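Local structure of putative gdp-fucose protein o-fucosyltransferase 1 (Caenorhabditis elegans, 3ZY2) at residues K95-Q103 with E111-G119; L209-N220 with I278-K289. The protein belongs to the protein O-fucosyltransferase family of the GT-B clan and holds guanosine-5'-diphosphate in a pocket. All blocks are in the same frame, centred on the assembly; numbering follows the deposited sequence.

Contact 1 (K95-Q103 with E111-G119). With MN (manganese (II) ion), chain B.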
# COMPACT_ATOMS: atom_id res chain seq x y z
N LYS A 95 15.89 6.69 -6.70
CA LYS A 95 14.54 6.96 -6.18
C LYS A 95 13.75 5.68 -5.94
O LYS A 95 13.86 4.70 -6.70
CB LYS A 95 13.80 7.90 -7.14
CG LYS A 95 14.44 9.31 -7.30
CD LYS A 95 13.38 10.34 -7.64
CE LYS A 95 13.84 11.78 -7.40
NZ LYS A 95 14.86 12.21 -8.40
N ALA A 96 12.99 5.67 -4.85
CA ALA A 96 12.09 4.56 -4.55
C ALA A 96 10.74 4.83 -5.19
O ALA A 96 10.25 5.97 -5.16
CB ALA A 96 11.94 4.39 -3.06
N PHE A 97 10.15 3.79 -5.75
CA PHE A 97 8.86 3.88 -6.41
C PHE A 97 7.83 3.16 -5.57
O PHE A 97 8.04 2.02 -5.15
CB PHE A 97 8.91 3.28 -7.82
CG PHE A 97 9.56 4.16 -8.83
CD1 PHE A 97 10.92 4.48 -8.71
CD2 PHE A 97 8.83 4.72 -9.88
CE1 PHE A 97 11.54 5.30 -9.64
CE2 PHE A 97 9.46 5.55 -10.82
CZ PHE A 97 10.81 5.84 -10.69
N CYS A 98 6.70 3.83 -5.34
CA CYS A 98 5.59 3.21 -4.64
C CYS A 98 4.25 3.80 -5.10
O CYS A 98 4.22 4.77 -5.85
CB CYS A 98 5.77 3.32 -3.13
SG CYS A 98 5.68 5.01 -2.55
N TRP A 99 3.16 3.17 -4.67
CA TRP A 99 1.82 3.54 -5.14
C TRP A 99 1.47 4.99 -4.80
O TRP A 99 1.06 5.78 -5.66
CB TRP A 99 0.77 2.60 -4.54
CG TRP A 99 -0.52 2.57 -5.33
CD1 TRP A 99 -1.53 3.49 -5.30
CD2 TRP A 99 -0.91 1.57 -6.28
NE1 TRP A 99 -2.53 3.11 -6.17
CE2 TRP A 99 -2.17 1.94 -6.79
CE3 TRP A 99 -0.31 0.39 -6.75
CZ2 TRP A 99 -2.85 1.18 -7.76
CZ3 TRP A 99 -0.99 -0.37 -7.70
CH2 TRP A 99 -2.24 0.03 -8.19
N THR A 100 1.68 5.33 -3.53
CA THR A 100 1.26 6.60 -2.97
C THR A 100 2.02 6.81 -1.66
O THR A 100 2.55 5.83 -1.10
CB THR A 100 -0.27 6.58 -2.72
OG1 THR A 100 -0.72 7.91 -2.42
CG2 THR A 100 -0.63 5.62 -1.57
N PRO A 101 2.07 8.06 -1.15
CA PRO A 101 2.69 8.23 0.16
C PRO A 101 1.99 7.37 1.21
O PRO A 101 0.77 7.18 1.16
CB PRO A 101 2.48 9.71 0.46
CG PRO A 101 2.48 10.35 -0.87
CD PRO A 101 1.79 9.37 -1.78
N ARG A 102 2.78 6.83 2.13
CA ARG A 102 2.24 6.02 3.22
C ARG A 102 2.82 6.54 4.54
O ARG A 102 3.88 7.17 4.56
CB ARG A 102 2.52 4.52 3.02
CG ARG A 102 3.91 4.06 3.47
CD ARG A 102 4.20 2.61 3.07
NE ARG A 102 4.31 2.44 1.62
CZ ARG A 102 4.61 1.30 1.00
NH1 ARG A 102 4.86 0.19 1.69
NH2 ARG A 102 4.68 1.27 -0.33
N GLN A 103 2.09 6.27 5.62
CA GLN A 103 2.52 6.61 6.97
C GLN A 103 3.65 5.66 7.39
O GLN A 103 4.70 6.12 7.85
CB GLN A 103 1.32 6.51 7.92
CG GLN A 103 1.61 6.79 9.41
CD GLN A 103 1.76 8.27 9.77
OE1 GLN A 103 1.78 9.15 8.91
NE2 GLN A 103 1.89 8.53 11.07
N GLU A 111 7.93 11.64 7.49
CA GLU A 111 6.77 12.20 6.79
C GLU A 111 6.33 11.30 5.63
O GLU A 111 7.12 10.47 5.17
CB GLU A 111 7.07 13.60 6.27
CG GLU A 111 6.52 14.72 7.13
CD GLU A 111 6.32 15.98 6.34
OE1 GLU A 111 7.08 16.17 5.37
OE2 GLU A 111 5.42 16.79 6.68
N PRO A 112 5.08 11.48 5.14
CA PRO A 112 4.54 10.51 4.16
C PRO A 112 5.46 10.30 2.96
O PRO A 112 6.00 11.27 2.42
CB PRO A 112 3.22 11.15 3.71
CG PRO A 112 2.82 12.02 4.86
CD PRO A 112 4.11 12.56 5.41
N GLY A 113 5.62 9.04 2.57
CA GLY A 113 6.51 8.66 1.48
C GLY A 113 6.48 7.15 1.31
O GLY A 113 5.60 6.48 1.85
N CYS A 114 7.43 6.60 0.55
CA CYS A 114 7.44 5.16 0.30
C CYS A 114 7.98 4.32 1.46
O CYS A 114 7.59 3.16 1.63
CB CYS A 114 8.24 4.84 -0.97
SG CYS A 114 7.63 5.60 -2.48
N HIS A 115 8.91 4.90 2.22
CA HIS A 115 9.66 4.21 3.29
C HIS A 115 10.17 2.80 2.94
O HIS A 115 9.94 1.82 3.66
CB HIS A 115 8.88 4.26 4.61
CG HIS A 115 8.58 5.66 5.06
ND1 HIS A 115 9.55 6.52 5.51
CD2 HIS A 115 7.42 6.35 5.07
CE1 HIS A 115 9.00 7.68 5.81
NE2 HIS A 115 7.71 7.61 5.54
N SER A 116 10.89 2.73 1.83
CA SER A 116 11.22 1.45 1.17
C SER A 116 12.17 0.52 1.90
O SER A 116 12.24 -0.68 1.58
CB SER A 116 11.77 1.74 -0.23
OG SER A 116 10.79 2.37 -1.02
N LYS A 117 12.92 1.05 2.86
CA LYS A 117 13.91 0.26 3.60
C LYS A 117 13.56 -0.02 5.06
O LYS A 117 14.38 -0.58 5.80
CB LYS A 117 15.28 0.93 3.52
CG LYS A 117 16.20 0.38 2.44
CD LYS A 117 17.63 0.36 2.99
CE LYS A 117 18.66 0.59 1.95
NZ LYS A 117 20.04 0.40 2.52
N GLU A 118 12.37 0.37 5.51
CA GLU A 118 12.00 0.02 6.88
C GLU A 118 11.46 -1.41 6.99
O GLU A 118 10.69 -1.87 6.14
CB GLU A 118 11.10 1.06 7.56
CG GLU A 118 9.68 1.19 7.03
CD GLU A 118 8.77 2.01 7.95
OE1 GLU A 118 9.09 3.19 8.25
OE2 GLU A 118 7.73 1.47 8.38
N GLY A 119 11.92 -2.09 8.03
CA GLY A 119 11.51 -3.46 8.31
C GLY A 119 12.35 -4.51 7.62
O GLY A 119 13.37 -4.21 6.98
MN MN B . 3.29 17.35 6.94
O HOH W 1 9.95 1.42 -3.47
O HOH W 2 2.41 17.36 4.79
O HOH W 3 4.00 17.16 9.09
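Arg102 and Gly113 exchange two backbone hydrogen bonds: Arg102 N gives to Gly113 O (2.9 Å), and Gly113 N returns a longer one to Arg102 O (3.2 Å). They form a single antiparallel, hydrogen-bonded pair, for which Gly113 adopts a nearly fully stretched backbone that suits glycine. Arg102 O also receives the CA-H of Pro112, 3.4 Å from CA, and lies at the edge of the His115 ring, near CD2. That ring is tied in turn to its own loop, NE2 donating to Glu111 O at 2.9 Å from above the carbonyl plane. The Arg102 guanidinium lays one face over Cys114 O without bonding to it, while Cys114 N gives to Asp136. The Cys98–Cys114 disulfide (chi3 -78°) is the covalent clamp. Beside it, small Ala96 lets Ser116 OG come close, and a water donates to Phe97 O (2.6 Å) and bonds Ser116 OG. At the far end, Glu111 OE2 binds manganese at 2.2 Å together with two waters and one further atom from outside the two segments; Pro112, packed on Pro101, touches Asn22 of the second subunit. This is a disulfide-pinned loop following a strand of a Rossmann-like parallel sheet.

Contact 2 (L209-N220 with I278-K289). With GDP (guanosine-5'-diphosphate), chain C.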
# COMPACT_ATOMS: atom_id res chain seq x y z
N LEU A 209 13.31 -43.60 -6.43
CA LEU A 209 11.89 -43.54 -6.79
C LEU A 209 11.60 -44.37 -8.04
O LEU A 209 11.72 -43.88 -9.17
CB LEU A 209 11.46 -42.08 -6.99
CG LEU A 209 11.55 -41.18 -5.74
CD1 LEU A 209 11.31 -39.71 -6.13
CD2 LEU A 209 10.56 -41.64 -4.67
N ALA A 210 11.19 -45.62 -7.82
CA ALA A 210 10.76 -46.48 -8.94
C ALA A 210 9.55 -45.82 -9.59
O ALA A 210 8.66 -45.24 -8.93
CB ALA A 210 10.44 -47.89 -8.45
N LYS A 211 9.54 -45.87 -10.92
CA LYS A 211 8.48 -45.23 -11.70
C LYS A 211 7.39 -46.23 -12.11
O LYS A 211 7.65 -47.42 -12.26
CB LYS A 211 9.08 -44.57 -12.93
CG LYS A 211 9.89 -43.28 -12.56
CD LYS A 211 10.68 -42.69 -13.73
CE LYS A 211 9.77 -42.02 -14.78
NZ LYS A 211 9.01 -40.86 -14.22
N PRO A 212 6.15 -45.73 -12.26
CA PRO A 212 5.75 -44.32 -12.08
C PRO A 212 5.62 -43.96 -10.61
O PRO A 212 5.32 -44.83 -9.78
CB PRO A 212 4.37 -44.27 -12.75
CG PRO A 212 3.85 -45.67 -12.74
CD PRO A 212 5.03 -46.62 -12.66
N PHE A 213 5.93 -42.72 -10.26
CA PHE A 213 5.84 -42.29 -8.85
C PHE A 213 4.87 -41.17 -8.65
O PHE A 213 4.67 -40.31 -9.53
CB PHE A 213 7.23 -41.99 -8.20
CG PHE A 213 7.86 -40.67 -8.59
CD1 PHE A 213 8.67 -40.58 -9.73
CD2 PHE A 213 7.75 -39.55 -7.76
CE1 PHE A 213 9.31 -39.37 -10.05
CE2 PHE A 213 8.38 -38.33 -8.08
CZ PHE A 213 9.17 -38.24 -9.22
N VAL A 214 4.22 -41.21 -7.48
CA VAL A 214 3.35 -40.13 -7.03
C VAL A 214 4.17 -39.24 -6.12
O VAL A 214 4.81 -39.73 -5.21
CB VAL A 214 2.14 -40.66 -6.19
CG1 VAL A 214 1.24 -39.51 -5.75
CG2 VAL A 214 1.29 -41.64 -6.99
N ALA A 215 4.18 -37.93 -6.39
CA ALA A 215 4.79 -36.95 -5.47
C ALA A 215 3.69 -36.19 -4.78
O ALA A 215 2.71 -35.78 -5.44
CB ALA A 215 5.70 -35.97 -6.23
N VAL A 216 3.85 -35.98 -3.48
CA VAL A 216 2.84 -35.26 -2.68
C VAL A 216 3.49 -34.13 -1.90
O VAL A 216 4.61 -34.27 -1.43
CB VAL A 216 2.05 -36.19 -1.72
CG1 VAL A 216 1.44 -37.34 -2.49
CG2 VAL A 216 2.94 -36.68 -0.58
N HIS A 217 2.76 -33.02 -1.79
CA HIS A 217 3.15 -31.90 -0.94
C HIS A 217 2.29 -31.86 0.30
O HIS A 217 1.07 -31.71 0.21
CB HIS A 217 3.03 -30.57 -1.71
CG HIS A 217 3.46 -29.39 -0.90
ND1 HIS A 217 2.80 -28.18 -0.90
CD2 HIS A 217 4.50 -29.26 -0.02
CE1 HIS A 217 3.42 -27.35 -0.07
NE2 HIS A 217 4.45 -27.98 0.48
N LEU A 218 2.92 -32.05 1.46
CA LEU A 218 2.23 -32.02 2.75
C LEU A 218 2.61 -30.73 3.46
O LEU A 218 3.69 -30.62 4.04
CB LEU A 218 2.60 -33.25 3.59
CG LEU A 218 2.37 -34.61 2.92
CD1 LEU A 218 2.67 -35.76 3.91
CD2 LEU A 218 0.93 -34.76 2.33
N ARG A 219 1.72 -29.75 3.38
CA ARG A 219 1.91 -28.48 4.05
C ARG A 219 1.20 -28.62 5.39
O ARG A 219 -0.03 -28.71 5.45
CB ARG A 219 1.27 -27.36 3.20
CG ARG A 219 1.52 -25.95 3.72
CD ARG A 219 2.94 -25.45 3.50
NE ARG A 219 2.96 -23.99 3.64
CZ ARG A 219 3.16 -23.35 4.78
NH1 ARG A 219 3.40 -24.01 5.90
NH2 ARG A 219 3.14 -22.02 4.81
N ASN A 220 1.98 -28.67 6.46
CA ASN A 220 1.39 -29.01 7.76
C ASN A 220 2.04 -28.44 9.01
O ASN A 220 1.76 -28.94 10.10
CB ASN A 220 1.20 -30.54 7.91
CG ASN A 220 2.48 -31.33 7.69
OD1 ASN A 220 3.59 -30.85 7.93
ND2 ASN A 220 2.32 -32.55 7.22
N ILE A 278 -2.61 -45.17 -10.61
CA ILE A 278 -1.57 -45.15 -11.64
C ILE A 278 -0.61 -46.35 -11.58
O ILE A 278 0.36 -46.42 -12.35
CB ILE A 278 -0.73 -43.83 -11.65
CG1 ILE A 278 0.20 -43.74 -10.42
CG2 ILE A 278 -1.66 -42.59 -11.70
CD1 ILE A 278 1.23 -42.61 -10.59
N GLY A 279 -0.86 -47.29 -10.66
CA GLY A 279 0.06 -48.41 -10.46
C GLY A 279 1.44 -47.93 -10.03
O GLY A 279 2.46 -48.33 -10.59
N ALA A 280 1.45 -47.00 -9.07
CA ALA A 280 2.70 -46.37 -8.65
C ALA A 280 3.66 -47.38 -8.02
O ALA A 280 3.22 -48.31 -7.31
CB ALA A 280 2.42 -45.25 -7.68
N LYS A 281 4.96 -47.18 -8.28
CA LYS A 281 5.98 -48.04 -7.69
C LYS A 281 6.76 -47.39 -6.57
O LYS A 281 7.61 -48.04 -5.94
CB LYS A 281 6.91 -48.62 -8.76
CG LYS A 281 6.18 -49.52 -9.77
CD LYS A 281 5.57 -50.75 -9.09
CE LYS A 281 4.72 -51.60 -10.04
NZ LYS A 281 3.33 -51.05 -10.19
N SER A 282 6.44 -46.13 -6.28
CA SER A 282 6.99 -45.41 -5.16
C SER A 282 6.23 -44.11 -4.96
O SER A 282 5.46 -43.67 -5.84
CB SER A 282 8.49 -45.10 -5.40
OG SER A 282 8.67 -44.14 -6.42
N VAL A 283 6.46 -43.50 -3.80
CA VAL A 283 5.88 -42.20 -3.44
C VAL A 283 7.00 -41.28 -2.95
O VAL A 283 7.92 -41.72 -2.23
CB VAL A 283 4.77 -42.35 -2.35
CG1 VAL A 283 4.35 -40.97 -1.80
CG2 VAL A 283 3.57 -43.12 -2.93
N PHE A 284 6.95 -40.03 -3.40
CA PHE A 284 7.83 -38.99 -2.89
C PHE A 284 7.03 -38.03 -2.05
O PHE A 284 5.95 -37.58 -2.45
CB PHE A 284 8.48 -38.24 -4.05
CG PHE A 284 9.31 -37.07 -3.60
CD1 PHE A 284 10.55 -37.27 -2.95
CD2 PHE A 284 8.86 -35.77 -3.81
CE1 PHE A 284 11.33 -36.19 -2.55
CE2 PHE A 284 9.65 -34.68 -3.40
CZ PHE A 284 10.88 -34.90 -2.75
N VAL A 285 7.58 -37.66 -0.90
CA VAL A 285 6.92 -36.67 -0.03
C VAL A 285 7.82 -35.45 0.19
O VAL A 285 8.97 -35.59 0.66
CB VAL A 285 6.62 -37.27 1.37
CG1 VAL A 285 5.95 -36.21 2.28
CG2 VAL A 285 5.77 -38.54 1.28
N ALA A 286 7.26 -34.28 -0.11
CA ALA A 286 7.88 -32.99 0.26
C ALA A 286 7.01 -32.41 1.36
O ALA A 286 5.79 -32.38 1.25
CB ALA A 286 7.91 -32.04 -0.94
N SER A 287 7.63 -31.97 2.46
CA SER A 287 6.89 -31.37 3.56
C SER A 287 7.72 -30.27 4.22
O SER A 287 8.95 -30.32 4.22
CB SER A 287 6.48 -32.43 4.59
OG SER A 287 5.65 -31.83 5.59
N ASP A 288 7.00 -29.29 4.75
CA ASP A 288 7.57 -28.26 5.61
C ASP A 288 7.76 -28.72 7.05
O ASP A 288 8.45 -28.04 7.83
CB ASP A 288 6.69 -27.01 5.59
CG ASP A 288 5.27 -27.26 6.08
OD1 ASP A 288 4.77 -28.40 6.07
OD2 ASP A 288 4.64 -26.27 6.50
N LYS A 289 7.16 -29.85 7.41
CA LYS A 289 7.23 -30.32 8.80
C LYS A 289 7.14 -31.84 8.91
O LYS A 289 8.16 -32.51 9.08
CB LYS A 289 6.14 -29.64 9.64
CG LYS A 289 6.34 -29.87 11.15
CD LYS A 289 5.17 -29.39 11.98
CE LYS A 289 5.25 -29.98 13.39
NZ LYS A 289 5.04 -31.47 13.42
PB GDP C . 2.73 -21.12 1.17
O1B GDP C . 2.84 -22.60 1.16
O2B GDP C . 2.00 -20.18 0.15
O3B GDP C . 3.33 -20.38 2.52
O3A GDP C . 4.28 -21.20 0.44
PA GDP C . 5.54 -20.05 0.61
O1A GDP C . 6.52 -21.12 -0.36
O2A GDP C . 5.38 -18.75 0.35
O5' GDP C . 5.59 -20.41 2.37
C5' GDP C . 6.04 -21.61 2.20
C4' GDP C . 7.08 -22.17 2.84
O4' GDP C . 7.31 -23.03 3.88
C3' GDP C . 7.90 -22.53 1.78
O3' GDP C . 9.09 -21.58 0.94
C2' GDP C . 9.62 -23.66 2.52
O2' GDP C . 10.41 -22.67 3.01
C1' GDP C . 8.59 -24.20 3.49
N9 GDP C . 8.02 -25.18 2.89
C8 GDP C . 6.26 -25.31 2.39
N7 GDP C . 6.59 -26.48 1.92
C5 GDP C . 7.68 -27.13 1.89
C6 GDP C . 8.54 -28.57 1.42
O6 GDP C . 7.78 -29.25 0.91
N1 GDP C . 9.56 -28.41 1.75
C2 GDP C . 10.38 -27.67 2.30
N2 GDP C . 11.36 -27.73 2.52
N3 GDP C . 10.06 -26.24 2.89
C4 GDP C . 8.66 -26.10 2.61
O HOH W 4 2.49 -31.29 11.40
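Val214, Val216 and Leu218 trade backbone bonds with Ser282, Phe284 and Ala286 in two neighbouring parallel strands, 213-218 and 282-287, the start and end of a beta-alpha-beta crossover whose returning helix is 264-278. The strands run 18° apart in a five-stranded, Rossmann-like sheet. On one face the branched aliphatic groups of Val216, Leu218 and Val283 meet helix 264-278, and Val285 packs between Val216 and Leu218, its CG1 3.7 Å from Leu218 CD1. Val214 reaches Ile278 at the helix end. On the other face Phe284 swings its CG anti to the backbone N (chi1 175°), bringing Ala215 CB to its ring edge, with helix 315-324 beyond. At the N-terminal end Ser282 OG gives its proton to Ala210 O, fastening the loop that leads into strand 213-218.

The C-terminal ends open onto guanosine-5'-diphosphate, as is usual for such sheets. Small Ala286 lets the base come close, and His217 NE2 donates to GDP N7 at 3.0 Å, its ND1 bonded to Ser337. Asp288 can be followed outward. Its CB packs against the ligand, 3.5 Å from GDP N9. CG carries a carboxylate that splits its duties: OD1 accepts from Asn220 N (2.8 Å) through its syn lone pair, and OD2 accepts from Asp221 N and, on its anti side, forms a salt bridge with Arg219 NH1, which comes tilted out of the carboxylate plane. Asp288 and Asp221 both hold NH1 and probably help to position the arginine, whose guanidinium stands almost upright to the carboxylate (planes 81° apart). Bent at chi2, Arg219 passes its CD by GDP C8 and grips the beta-phosphate twice: NE to GDP O1B is 2.8 Å and nearly straight, and NH2 reaches GDP O3B at 2.8 Å.

How the contacts relate
The two contacts sit on opposite sides of the chain's centre, their own centres 44 Å apart and their nearest atoms about 20 Å apart. Contact 1 hangs from a strand of the six-stranded parallel sheet, contact 2 lies within the five-stranded one, as expected of the two Rossmann-like halves of a GT-B protein. In the two-chain assembly, contact 1 of one subunit approaches contact 2 of the other: Glu111 of a neighbouring subunit packs on Arg219 of contact 2, whose side chain lies about 4 Å from a bound manganese ion. Contact 1 likewise reaches a guanosine-5'-diphosphate, about 7 Å from the side chain of Pro112. In this assembly, metal and nucleotide therefore lie where residues of both subunits meet.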